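Local atomic coordinates of putative isochorismatase hydrolase (Oleispira antarctica, PDB entry 3LQY), a protein that is probably a hydrolase of the isochorismatase family, with a natural substrate that is not established. Residues 132-146 against 172-186. Residues are numbered along the deposited sequence; the frame is centred on the assembly and turned at random.
Sequences RAAEDLGYECAVAHD and ALSFAYANVASADEL
Strand 140-144 pairs in parallel with strand 179-181, the short outermost strand on this side of the six-stranded parallel sheet of an isochorismatase-like alpha/beta fold, and shows how a few residues can be docked as an edge strand. Four backbone bonds join the strands: Asn179 N to Cys141 O, Val143 N to Asn179 O, Ala181 N to Val143 O and His145 N to Ala181 O. On one face of the sheet Val143 CG2 meets Ala178 CB at 3.9 Å, beneath helix 128-137; on the other, Leu186 of helix 183-187 spans two residues along that face, CD1 on Ala144 CB (3.7 Å) and CD2 on Ala142 CB.

Before the pairing starts, the Tyr177 ring lies against helix 128-137. Arg132 CG sits over the ring centre in a CH-pi contact, 3.5 Å from the centroid, while Glu135 CB comes in at the ring edge. Extended from CG to NE (chi2 -172°, chi3 -174°), the arginine runs out across the ring and brings NH1 to Tyr177 OH in a weak hydrogen bond, while its NE makes a salt bridge to Asp128. A leucine in place of Tyr177 would probably leave Arg132 CG without its aromatic face and the water between the hydroxyl and Asp136 OD2 without one anchor.

Beyond the pairing, Ser182 occupies the N-cap position of helix 183-187, and its backbone N-H goes to Glu185 OE2. Asp146 OD1 receives Ala183 N through its syn lone pair, at 2.9 Å and nearly straight (176°).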
# COMPACT_ATOMS: atom_id res chain seq x y z
N ARG A 132 -5.90 -9.66 1.52
CA ARG A 132 -6.42 -11.02 1.72
C ARG A 132 -5.60 -11.77 2.73
O ARG A 132 -6.16 -12.48 3.56
CB ARG A 132 -6.40 -11.77 0.39
CG ARG A 132 -7.34 -11.17 -0.60
CD ARG A 132 -7.43 -12.06 -1.83
NE ARG A 132 -8.23 -11.47 -2.88
CZ ARG A 132 -9.22 -12.07 -3.57
NH1 ARG A 132 -9.64 -13.31 -3.30
NH2 ARG A 132 -9.81 -11.38 -4.51
N ALA A 133 -4.27 -11.56 2.73
CA ALA A 133 -3.44 -12.22 3.73
C ALA A 133 -3.76 -11.71 5.15
O ALA A 133 -3.85 -12.51 6.11
CB ALA A 133 -1.95 -12.03 3.41
N ALA A 134 -3.95 -10.39 5.26
CA ALA A 134 -4.22 -9.76 6.55
C ALA A 134 -5.57 -10.17 7.12
O ALA A 134 -5.67 -10.51 8.29
CB ALA A 134 -4.12 -8.23 6.45
N GLU A 135 -6.62 -10.09 6.31
CA GLU A 135 -7.96 -10.45 6.75
C GLU A 135 -7.94 -11.91 7.20
O GLU A 135 -8.49 -12.25 8.25
CB GLU A 135 -8.96 -10.21 5.63
CG GLU A 135 -10.42 -10.16 6.09
CD GLU A 135 -10.94 -11.52 6.45
OE1 GLU A 135 -10.37 -12.51 5.92
OE2 GLU A 135 -11.91 -11.62 7.24
N ASP A 136 -7.29 -12.78 6.43
CA ASP A 136 -7.14 -14.20 6.82
C ASP A 136 -6.35 -14.40 8.10
O ASP A 136 -6.58 -15.35 8.84
CB ASP A 136 -6.47 -15.03 5.73
CG ASP A 136 -7.38 -15.33 4.56
OD1 ASP A 136 -8.63 -15.16 4.68
OD2 ASP A 136 -6.85 -15.77 3.50
N LEU A 137 -5.42 -13.50 8.39
CA LEU A 137 -4.67 -13.59 9.63
C LEU A 137 -5.46 -13.07 10.81
O LEU A 137 -5.07 -13.29 11.93
CB LEU A 137 -3.37 -12.79 9.54
CG LEU A 137 -2.25 -13.46 8.75
CD1 LEU A 137 -1.07 -12.44 8.56
CD2 LEU A 137 -1.79 -14.76 9.40
N GLY A 138 -6.53 -12.32 10.55
CA GLY A 138 -7.37 -11.80 11.60
C GLY A 138 -7.53 -10.30 11.78
O GLY A 138 -8.28 -9.88 12.66
N TYR A 139 -6.84 -9.49 10.98
CA TYR A 139 -7.01 -8.04 11.05
C TYR A 139 -8.28 -7.59 10.38
O TYR A 139 -8.66 -8.17 9.36
CB TYR A 139 -5.84 -7.31 10.35
CG TYR A 139 -4.49 -7.70 10.91
CD1 TYR A 139 -3.94 -7.04 12.00
CD2 TYR A 139 -3.75 -8.73 10.32
CE1 TYR A 139 -2.72 -7.41 12.52
CE2 TYR A 139 -2.50 -9.10 10.83
CZ TYR A 139 -1.99 -8.44 11.93
OH TYR A 139 -0.74 -8.80 12.43
N GLU A 140 -8.94 -6.57 10.92
CA GLU A 140 -10.04 -5.93 10.18
C GLU A 140 -9.38 -4.95 9.22
O GLU A 140 -8.55 -4.15 9.64
CB GLU A 140 -10.99 -5.21 11.12
CG GLU A 140 -11.56 -6.08 12.18
CD GLU A 140 -12.47 -5.33 13.10
OE1 GLU A 140 -12.70 -4.13 12.87
OE2 GLU A 140 -12.91 -5.93 14.08
N CYS A 141 -9.72 -5.04 7.94
CA CYS A 141 -9.01 -4.27 6.93
C CYS A 141 -9.95 -3.27 6.30
O CYS A 141 -11.15 -3.55 6.10
CB CYS A 141 -8.50 -5.21 5.83
SG CYS A 141 -7.28 -6.40 6.38
N ALA A 142 -9.37 -2.13 5.95
CA ALA A 142 -10.00 -1.19 5.06
C ALA A 142 -8.98 -0.87 3.98
O ALA A 142 -7.77 -1.00 4.21
CB ALA A 142 -10.41 0.06 5.82
N VAL A 143 -9.47 -0.41 2.84
CA VAL A 143 -8.64 -0.07 1.71
C VAL A 143 -9.17 1.26 1.22
O VAL A 143 -10.37 1.40 0.96
CB VAL A 143 -8.64 -1.17 0.61
CG1 VAL A 143 -7.75 -0.79 -0.54
CG2 VAL A 143 -8.24 -2.54 1.17
N ALA A 144 -8.27 2.26 1.13
CA ALA A 144 -8.66 3.54 0.62
C ALA A 144 -8.52 3.44 -0.89
O ALA A 144 -7.43 3.47 -1.41
CB ALA A 144 -7.79 4.66 1.19
N HIS A 145 -9.62 3.33 -1.59
CA HIS A 145 -9.55 2.92 -3.00
C HIS A 145 -8.90 3.96 -3.91
O HIS A 145 -8.28 3.61 -4.92
CB HIS A 145 -10.94 2.55 -3.54
CG HIS A 145 -11.94 3.66 -3.46
ND1 HIS A 145 -12.01 4.68 -4.38
CD2 HIS A 145 -12.96 3.87 -2.59
CE1 HIS A 145 -13.00 5.50 -4.06
NE2 HIS A 145 -13.59 5.03 -2.98
N ASP A 146 -9.02 5.24 -3.55
CA ASP A 146 -8.44 6.32 -4.34
C ASP A 146 -6.99 6.62 -3.94
O ASP A 146 -6.38 7.54 -4.50
CB ASP A 146 -9.33 7.57 -4.32
CG ASP A 146 -9.64 8.07 -2.91
OD1 ASP A 146 -9.39 7.38 -1.92
OD2 ASP A 146 -10.19 9.17 -2.81
N ALA A 172 -13.85 -6.87 -5.69
CA ALA A 172 -13.59 -8.20 -5.14
C ALA A 172 -13.30 -8.07 -3.64
O ALA A 172 -13.89 -8.81 -2.83
CB ALA A 172 -12.43 -8.87 -5.84
N LEU A 173 -12.47 -7.10 -3.27
CA LEU A 173 -12.07 -6.91 -1.86
C LEU A 173 -13.22 -6.35 -0.99
O LEU A 173 -13.33 -6.68 0.18
CB LEU A 173 -10.83 -6.05 -1.72
CG LEU A 173 -9.48 -6.55 -2.27
CD1 LEU A 173 -8.39 -5.43 -2.19
CD2 LEU A 173 -9.04 -7.83 -1.58
N SER A 174 -14.08 -5.51 -1.57
CA SER A 174 -15.13 -4.83 -0.80
C SER A 174 -16.11 -5.86 -0.17
O SER A 174 -16.52 -6.77 -0.81
CB SER A 174 -15.79 -3.81 -1.72
OG SER A 174 -16.98 -3.27 -1.21
N PHE A 175 -16.36 -5.71 1.14
CA PHE A 175 -17.09 -6.62 2.03
C PHE A 175 -16.53 -8.03 2.26
O PHE A 175 -16.62 -8.57 3.40
CB PHE A 175 -18.56 -6.70 1.58
CG PHE A 175 -19.20 -5.36 1.53
CD1 PHE A 175 -19.38 -4.69 0.33
CD2 PHE A 175 -19.55 -4.73 2.71
CE1 PHE A 175 -19.94 -3.43 0.30
CE2 PHE A 175 -20.14 -3.49 2.69
CZ PHE A 175 -20.32 -2.83 1.48
N ALA A 176 -16.02 -8.66 1.20
CA ALA A 176 -15.50 -10.00 1.33
C ALA A 176 -14.28 -10.02 2.19
O ALA A 176 -14.11 -10.92 2.99
CB ALA A 176 -15.24 -10.63 -0.01
N TYR A 177 -13.44 -9.01 2.00
CA TYR A 177 -12.21 -8.89 2.75
C TYR A 177 -12.03 -7.56 3.45
O TYR A 177 -11.27 -7.50 4.42
CB TYR A 177 -11.07 -9.05 1.80
CG TYR A 177 -10.83 -10.45 1.30
CD1 TYR A 177 -11.24 -10.82 0.03
CD2 TYR A 177 -10.14 -11.38 2.06
CE1 TYR A 177 -10.93 -12.04 -0.47
CE2 TYR A 177 -9.82 -12.58 1.57
CZ TYR A 177 -10.21 -12.92 0.28
OH TYR A 177 -9.86 -14.14 -0.28
N ALA A 178 -12.62 -6.47 2.96
CA ALA A 178 -12.30 -5.17 3.56
C ALA A 178 -13.41 -4.14 3.41
O ALA A 178 -14.28 -4.27 2.56
CB ALA A 178 -10.93 -4.63 2.97
N ASN A 179 -13.40 -3.14 4.29
CA ASN A 179 -14.09 -1.87 4.02
C ASN A 179 -13.31 -1.02 3.01
O ASN A 179 -12.28 -0.45 3.33
CB ASN A 179 -14.33 -1.04 5.30
CG ASN A 179 -15.14 0.22 5.03
OD1 ASN A 179 -16.08 0.19 4.23
ND2 ASN A 179 -14.80 1.33 5.69
N VAL A 180 -13.88 -0.89 1.82
CA VAL A 180 -13.31 -0.15 0.71
C VAL A 180 -14.07 1.16 0.65
O VAL A 180 -15.31 1.20 0.52
CB VAL A 180 -13.39 -0.92 -0.62
CG1 VAL A 180 -12.85 -0.10 -1.78
CG2 VAL A 180 -12.65 -2.29 -0.50
N ALA A 181 -13.34 2.25 0.81
CA ALA A 181 -13.92 3.56 0.96
C ALA A 181 -12.89 4.60 0.54
O ALA A 181 -11.70 4.28 0.36
CB ALA A 181 -14.31 3.76 2.41
N SER A 182 -13.34 5.84 0.39
CA SER A 182 -12.48 6.97 -0.02
C SER A 182 -11.53 7.33 1.12
O SER A 182 -11.85 7.14 2.30
CB SER A 182 -13.39 8.18 -0.35
OG SER A 182 -12.67 9.36 -0.56
N ALA A 183 -10.33 7.81 0.75
CA ALA A 183 -9.46 8.50 1.72
C ALA A 183 -10.28 9.47 2.57
O ALA A 183 -10.21 9.45 3.80
CB ALA A 183 -8.32 9.26 1.00
N ASP A 184 -11.07 10.30 1.90
CA ASP A 184 -11.85 11.33 2.60
C ASP A 184 -12.88 10.73 3.53
O ASP A 184 -13.07 11.23 4.65
CB ASP A 184 -12.50 12.30 1.59
CG ASP A 184 -11.49 13.32 1.01
OD1 ASP A 184 -10.47 13.61 1.68
OD2 ASP A 184 -11.70 13.85 -0.12
N GLU A 185 -13.53 9.64 3.09
CA GLU A 185 -14.50 8.95 3.92
C GLU A 185 -13.81 8.32 5.12
O GLU A 185 -14.36 8.32 6.22
CB GLU A 185 -15.23 7.88 3.10
CG GLU A 185 -16.13 8.48 2.01
CD GLU A 185 -16.66 7.48 1.02
OE1 GLU A 185 -17.62 7.84 0.30
OE2 GLU A 185 -16.17 6.32 0.96
N LEU A 186 -12.62 7.79 4.92
CA LEU A 186 -11.90 7.16 6.02
C LEU A 186 -11.37 8.25 6.96
O LEU A 186 -11.34 8.09 8.19
CB LEU A 186 -10.78 6.25 5.50
CG LEU A 186 -11.22 4.91 4.87
CD1 LEU A 186 -10.15 4.32 3.99
CD2 LEU A 186 -11.62 3.92 5.95
O HOH W 1 -7.74 -15.40 0.90
O HOH W 2 -11.42 -7.00 6.95
O HOH W 3 -16.12 6.17 -1.76
O HOH W 4 -10.60 10.73 -0.61